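Local coordinates for designed helical repeat protein (Synthetic construct, PDB 5CWQ), which has no known natural function, being a de novo designed helical repeat protein made in a computational exploration of repeat architectures, at residues A[20-24]-A[39-43]; A[165-170]-A[223-228]. All blocks are in the same frame, centred on the assembly; numbering follows the deposited sequence.

In the fold
The chain is almost entirely helical, eight helices joined by short loops, and the two contacts sit on opposite sides of its centre. Contact 1 comes first in the sequence and joins helix 5-30 to helix 33-57, an antiparallel hairpin of sequence neighbours. Contact 2 opens only after contact 1 has closed; it joins helix 147-171 to helix 204-230, which run roughly parallel because helix 174-201 lies between them in the chain. The centres of the two contacts are about 30 Å apart, the nearest atoms about 16 Å, and they share no helix. Contact 1 therefore represents the pairing of consecutive helices, and contact 2 the lateral, disulfide-linked stacking of alternate ones that extends the repeat array.

Contact 1: residues A[20-24]-A[39-43]; sequences ARKRS and ALIEE
The guanidinium of Arg23 meets Glu42 at its edge, while the backbone N of Ala20 lies over one face, 3.6 Å above the plane and offset toward the rim. Glu42 OE2 takes the salt bridge from Arg23 NH2 at 2.6 Å, approached nearly along its own C-O axis but tilted 26° from the guanidinium plane; a weak second bond comes from Arg23 NE. The bend at chi3 (-65°) folds the arginine back so that its edge reaches the carboxylate. Between the two antiparallel helices of this hairpin, Ala20 and Ala39 face each other with their CA atoms 5.3 Å apart, and the small side chains allow close packing: Ala20 CB rests 3.4 Å from Glu43 CG. Glu43 is buried, and Val73 of helix 60-86 packs against it. Glu43 OE2 lies 2.7 Å from Ser24 OG, which is also within hydrogen-bonding distance of the backbone O of Ala20. Glu43 OE1 accepts a hydrogen bond from a water 2.9 Å away, which itself accepts from Arg21 NE. Arg21 stretches across Glu43 with the two flat groups almost perpendicular, its CG 3.7 Å from Glu43 OE2.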
loop_
_atom_site.group_PDB
_atom_site.type_symbol
_atom_site.label_atom_id
_atom_site.label_comp_id
_atom_site.label_asym_id
_atom_site.label_seq_id
_atom_site.Cartn_x
_atom_site.Cartn_y
_atom_site.Cartn_z
ATOM N N ALA A 20 -15.757 0.119 8.476
ATOM C CA ALA A 20 -14.425 0.600 8.826
ATOM C C ALA A 20 -14.472 2.082 9.186
ATOM O O ALA A 20 -13.724 2.543 10.048
ATOM C CB ALA A 20 -13.452 0.358 7.679
ATOM N N ARG A 21 -15.358 2.822 8.523
ATOM C CA ARG A 21 -15.525 4.247 8.790
ATOM C C ARG A 21 -16.116 4.477 10.175
ATOM O O ARG A 21 -15.744 5.423 10.869
ATOM C CB ARG A 21 -16.416 4.896 7.728
ATOM C CG ARG A 21 -15.687 5.291 6.453
ATOM C CD ARG A 21 -16.657 5.797 5.397
ATOM N NE ARG A 21 -15.973 6.292 4.205
ATOM C CZ ARG A 21 -16.586 6.615 3.068
ATOM N NH1 ARG A 21 -17.902 6.490 2.955
ATOM N NH2 ARG A 21 -15.879 7.058 2.036
ATOM N N LYS A 22 -17.046 3.614 10.572
ATOM C CA LYS A 22 -17.663 3.715 11.889
ATOM C C LYS A 22 -16.672 3.308 12.974
ATOM O O LYS A 22 -16.615 3.925 14.035
ATOM C CB LYS A 22 -18.924 2.851 11.960
ATOM C CG LYS A 22 -20.183 3.572 11.491
ATOM C CD LYS A 22 -21.042 2.703 10.585
ATOM C CE LYS A 22 -21.554 1.463 11.298
ATOM N NZ LYS A 22 -22.390 0.625 10.397
ATOM N N ARG A 23 -15.886 2.270 12.700
ATOM C CA ARG A 23 -14.845 1.839 13.626
ATOM C C ARG A 23 -13.773 2.918 13.736
ATOM O O ARG A 23 -13.184 3.116 14.799
ATOM C CB ARG A 23 -14.226 0.512 13.178
ATOM C CG ARG A 23 -15.107 -0.701 13.438
ATOM C CD ARG A 23 -14.348 -2.000 13.211
ATOM N NE ARG A 23 -13.945 -2.169 11.815
ATOM C CZ ARG A 23 -14.660 -2.806 10.889
ATOM N NH1 ARG A 23 -15.833 -3.352 11.188
ATOM N NH2 ARG A 23 -14.193 -2.898 9.651
ATOM N N SER A 24 -13.521 3.615 12.632
ATOM C CA SER A 24 -12.565 4.715 12.627
ATOM C C SER A 24 -13.050 5.850 13.519
ATOM O O SER A 24 -12.269 6.448 14.257
ATOM C CB SER A 24 -12.336 5.233 11.204
ATOM O OG SER A 24 -11.678 4.268 10.402
ATOM N N ALA A 39 -8.166 0.686 11.318
ATOM C CA ALA A 39 -9.439 0.874 10.637
ATOM C C ALA A 39 -9.227 1.515 9.268
ATOM O O ALA A 39 -9.920 1.185 8.306
ATOM C CB ALA A 39 -10.372 1.727 11.486
ATOM N N LEU A 40 -8.261 2.425 9.183
ATOM C CA LEU A 40 -7.963 3.113 7.930
ATOM C C LEU A 40 -7.331 2.158 6.921
ATOM O O LEU A 40 -7.523 2.309 5.715
ATOM C CB LEU A 40 -7.044 4.313 8.181
ATOM C CG LEU A 40 -7.678 5.493 8.927
ATOM C CD1 LEU A 40 -6.635 6.554 9.247
ATOM C CD2 LEU A 40 -8.829 6.103 8.135
ATOM N N ILE A 41 -6.579 1.178 7.413
ATOM C CA ILE A 41 -6.049 0.123 6.553
ATOM C C ILE A 41 -7.203 -0.670 5.951
ATOM O O ILE A 41 -7.169 -1.042 4.778
ATOM C CB ILE A 41 -5.109 -0.834 7.323
ATOM C CG1 ILE A 41 -3.837 -0.095 7.743
ATOM C CG2 ILE A 41 -4.739 -2.051 6.463
ATOM C CD1 ILE A 41 -2.964 -0.873 8.703
ATOM N N GLU A 42 -8.221 -0.930 6.762
ATOM C CA GLU A 42 -9.391 -1.672 6.305
ATOM C C GLU A 42 -10.172 -0.861 5.275
ATOM O O GLU A 42 -10.662 -1.409 4.290
ATOM C CB GLU A 42 -10.289 -2.042 7.488
ATOM C CG GLU A 42 -9.629 -2.998 8.470
ATOM C CD GLU A 42 -10.404 -3.140 9.766
ATOM O OE1 GLU A 42 -9.806 -3.583 10.770
ATOM O OE2 GLU A 42 -11.609 -2.809 9.781
ATOM N N GLU A 43 -10.283 0.444 5.507
ATOM C CA GLU A 43 -10.920 1.331 4.540
ATOM C C GLU A 43 -10.185 1.274 3.208
ATOM O O GLU A 43 -10.806 1.139 2.153
ATOM C CB GLU A 43 -10.954 2.771 5.057
ATOM C CG GLU A 43 -11.912 2.993 6.211
ATOM C CD GLU A 43 -12.014 4.450 6.615
ATOM O OE1 GLU A 43 -11.823 5.324 5.744
ATOM O OE2 GLU A 43 -12.283 4.723 7.805
HETATM O O HOH W 1 -13.160 7.663 4.689
#

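Contact 2: residues A[165-170]-A[223-228]; sequences AEVACC and HVQECR. With PO4 (phosphate ion), chain F.
Both half-cystines, Cys169 and Cys227, hold SG anti to the backbone N, which brings the sulfurs together between the helices, where they join at 2.0 Å. The C-S-S-C torsion of 94° is close to the usual disulfide value. His223 has a similar first torsion, and its ring swings out toward helix 147-171. The backbone O of Ala165 lies in the ring plane at the edge, 3.5 Å from His223 CD2. A water also sits at that edge, 2.8 Å from His223 NE2, and lies unusually close to the backbone O of Glu166, apparently bridging the ring to helix 147-171. Glu166 OE1 comes obliquely to the ring without a hydrogen bond, and Cys169 SG is likewise oblique to it.

These two helices run roughly parallel, 22° apart, as alternate members of the helical repeat array. Cys170 makes the equivalent link the other way, to Cys112 of helix 90-114, so neighbouring cysteines tie helix 147-171 to the helices before and after it in the array. Deeper in, Ala165 CB packs 3.6 Å from Val224 CG2, and Val224 also touches Ala177 and Tyr181 of helix 174-201.

Beyond the disulfide, Arg228 extends from CG to NE and lays its guanidinium edge against the backbone. Arg228 NE donates to Cys169 O at 2.8 Å, almost straight at 173° and in the guanidinium plane, while Arg228 NH2 gives Cys170 O a weak bond. Gln225 turns elsewhere: its NE2 donates to O2 of a phosphate ion, probably from the crystallisation liquor, which Tyr181 OH also binds.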
loop_
_atom_site.group_PDB
_atom_site.type_symbol
_atom_site.label_atom_id
_atom_site.label_comp_id
_atom_site.label_asym_id
_atom_site.label_seq_id
_atom_site.Cartn_x
_atom_site.Cartn_y
_atom_site.Cartn_z
ATOM N N ALA A 165 5.257 0.294 -9.661
ATOM C CA ALA A 165 5.205 -0.699 -10.727
ATOM C C ALA A 165 3.936 -0.532 -11.557
ATOM O O ALA A 165 3.962 -0.644 -12.784
ATOM C CB ALA A 165 5.274 -2.098 -10.148
ATOM N N GLU A 166 2.831 -0.260 -10.870
ATOM C CA GLU A 166 1.533 -0.076 -11.507
ATOM C C GLU A 166 1.581 1.061 -12.523
ATOM O O GLU A 166 1.222 0.885 -13.689
ATOM C CB GLU A 166 0.466 0.206 -10.444
ATOM C CG GLU A 166 -0.954 0.352 -10.969
ATOM C CD GLU A 166 -1.607 -0.974 -11.304
ATOM O OE1 GLU A 166 -0.949 -2.027 -11.154
ATOM O OE2 GLU A 166 -2.786 -0.960 -11.715
ATOM N N VAL A 167 2.038 2.225 -12.074
ATOM C CA VAL A 167 2.097 3.404 -12.927
ATOM C C VAL A 167 3.110 3.220 -14.050
ATOM O O VAL A 167 2.823 3.530 -15.205
ATOM C CB VAL A 167 2.462 4.665 -12.118
ATOM C CG1 VAL A 167 2.603 5.878 -13.037
ATOM C CG2 VAL A 167 1.414 4.925 -11.053
ATOM N N ALA A 168 4.294 2.720 -13.707
ATOM C CA ALA A 168 5.369 2.548 -14.678
ATOM C C ALA A 168 4.916 1.675 -15.842
ATOM O O ALA A 168 5.305 1.898 -16.991
ATOM C CB ALA A 168 6.596 1.943 -14.010
ATOM N N CYS A 169 4.078 0.691 -15.538
ATOM C CA CYS A 169 3.588 -0.236 -16.546
ATOM C C CYS A 169 2.544 0.403 -17.460
ATOM O O CYS A 169 2.630 0.281 -18.682
ATOM C CB CYS A 169 3.001 -1.481 -15.876
ATOM S SG CYS A 169 2.256 -2.651 -17.026
ATOM N N CYS A 170 1.559 1.083 -16.878
ATOM C CA CYS A 170 0.465 1.622 -17.678
ATOM C C CYS A 170 0.875 2.911 -18.398
ATOM O O CYS A 170 0.239 3.302 -19.376
ATOM C CB CYS A 170 -0.779 1.856 -16.812
ATOM S SG CYS A 170 -0.700 3.254 -15.672
ATOM N N HIS A 223 4.954 -7.962 -11.959
ATOM C CA HIS A 223 4.174 -6.992 -12.720
ATOM C C HIS A 223 5.061 -6.254 -13.715
ATOM O O HIS A 223 4.719 -6.130 -14.888
ATOM C CB HIS A 223 3.493 -5.996 -11.782
ATOM C CG HIS A 223 2.456 -5.147 -12.450
ATOM N ND1 HIS A 223 1.213 -5.631 -12.802
ATOM C CD2 HIS A 223 2.475 -3.848 -12.830
ATOM C CE1 HIS A 223 0.511 -4.666 -13.369
ATOM N NE2 HIS A 223 1.253 -3.574 -13.400
ATOM N N VAL A 224 6.202 -5.770 -13.236
ATOM C CA VAL A 224 7.162 -5.076 -14.084
ATOM C C VAL A 224 7.708 -5.985 -15.180
ATOM O O VAL A 224 7.794 -5.586 -16.342
ATOM C CB VAL A 224 8.345 -4.535 -13.258
ATOM C CG1 VAL A 224 9.427 -3.970 -14.165
ATOM C CG2 VAL A 224 7.864 -3.474 -12.291
ATOM N N GLN A 225 8.091 -7.199 -14.802
ATOM C CA GLN A 225 8.737 -8.125 -15.725
ATOM C C GLN A 225 7.788 -8.649 -16.799
ATOM O O GLN A 225 8.220 -8.984 -17.901
ATOM C CB GLN A 225 9.334 -9.305 -14.954
ATOM C CG GLN A 225 10.511 -8.938 -14.067
ATOM C CD GLN A 225 11.723 -8.481 -14.858
ATOM O OE1 GLN A 225 11.850 -7.303 -15.194
ATOM N NE2 GLN A 225 12.621 -9.413 -15.160
ATOM N N GLU A 226 6.501 -8.719 -16.475
ATOM C CA GLU A 226 5.511 -9.310 -17.372
ATOM C C GLU A 226 4.641 -8.252 -18.050
ATOM O O GLU A 226 3.811 -8.576 -18.903
ATOM C CB GLU A 226 4.631 -10.295 -16.600
ATOM C CG GLU A 226 5.406 -11.451 -15.978
ATOM C CD GLU A 226 4.566 -12.279 -15.027
ATOM O OE1 GLU A 226 3.397 -11.912 -14.786
ATOM O OE2 GLU A 226 5.075 -13.299 -14.516
ATOM N N CYS A 227 4.838 -6.993 -17.667
ATOM C CA CYS A 227 4.045 -5.882 -18.189
ATOM C C CYS A 227 4.120 -5.772 -19.710
ATOM O O CYS A 227 5.208 -5.713 -20.284
ATOM C CB CYS A 227 4.508 -4.567 -17.553
ATOM S SG CYS A 227 3.794 -3.087 -18.283
ATOM N N ARG A 228 2.951 -5.752 -20.348
ATOM C CA ARG A 228 2.839 -5.555 -21.794
ATOM C C ARG A 228 3.662 -6.564 -22.590
ATOM O O ARG A 228 4.445 -6.189 -23.462
ATOM C CB ARG A 228 3.267 -4.132 -22.167
ATOM C CG ARG A 228 2.378 -3.044 -21.589
ATOM C CD ARG A 228 2.941 -1.663 -21.882
ATOM N NE ARG A 228 2.100 -0.599 -21.339
ATOM C CZ ARG A 228 1.042 -0.082 -21.958
ATOM N NH1 ARG A 228 0.671 -0.529 -23.151
ATOM N NH2 ARG A 228 0.347 0.885 -21.375
HETATM P P PO4 F . 13.205 -12.100 -12.280
HETATM O O1 PO4 F . 13.018 -13.522 -11.810
HETATM O O2 PO4 F . 13.401 -12.084 -13.776
HETATM O O3 PO4 F . 14.416 -11.502 -11.605
HETATM O O4 PO4 F . 11.981 -11.290 -11.925
HETATM O O HOH W 2 -0.090 -1.214 -14.261
#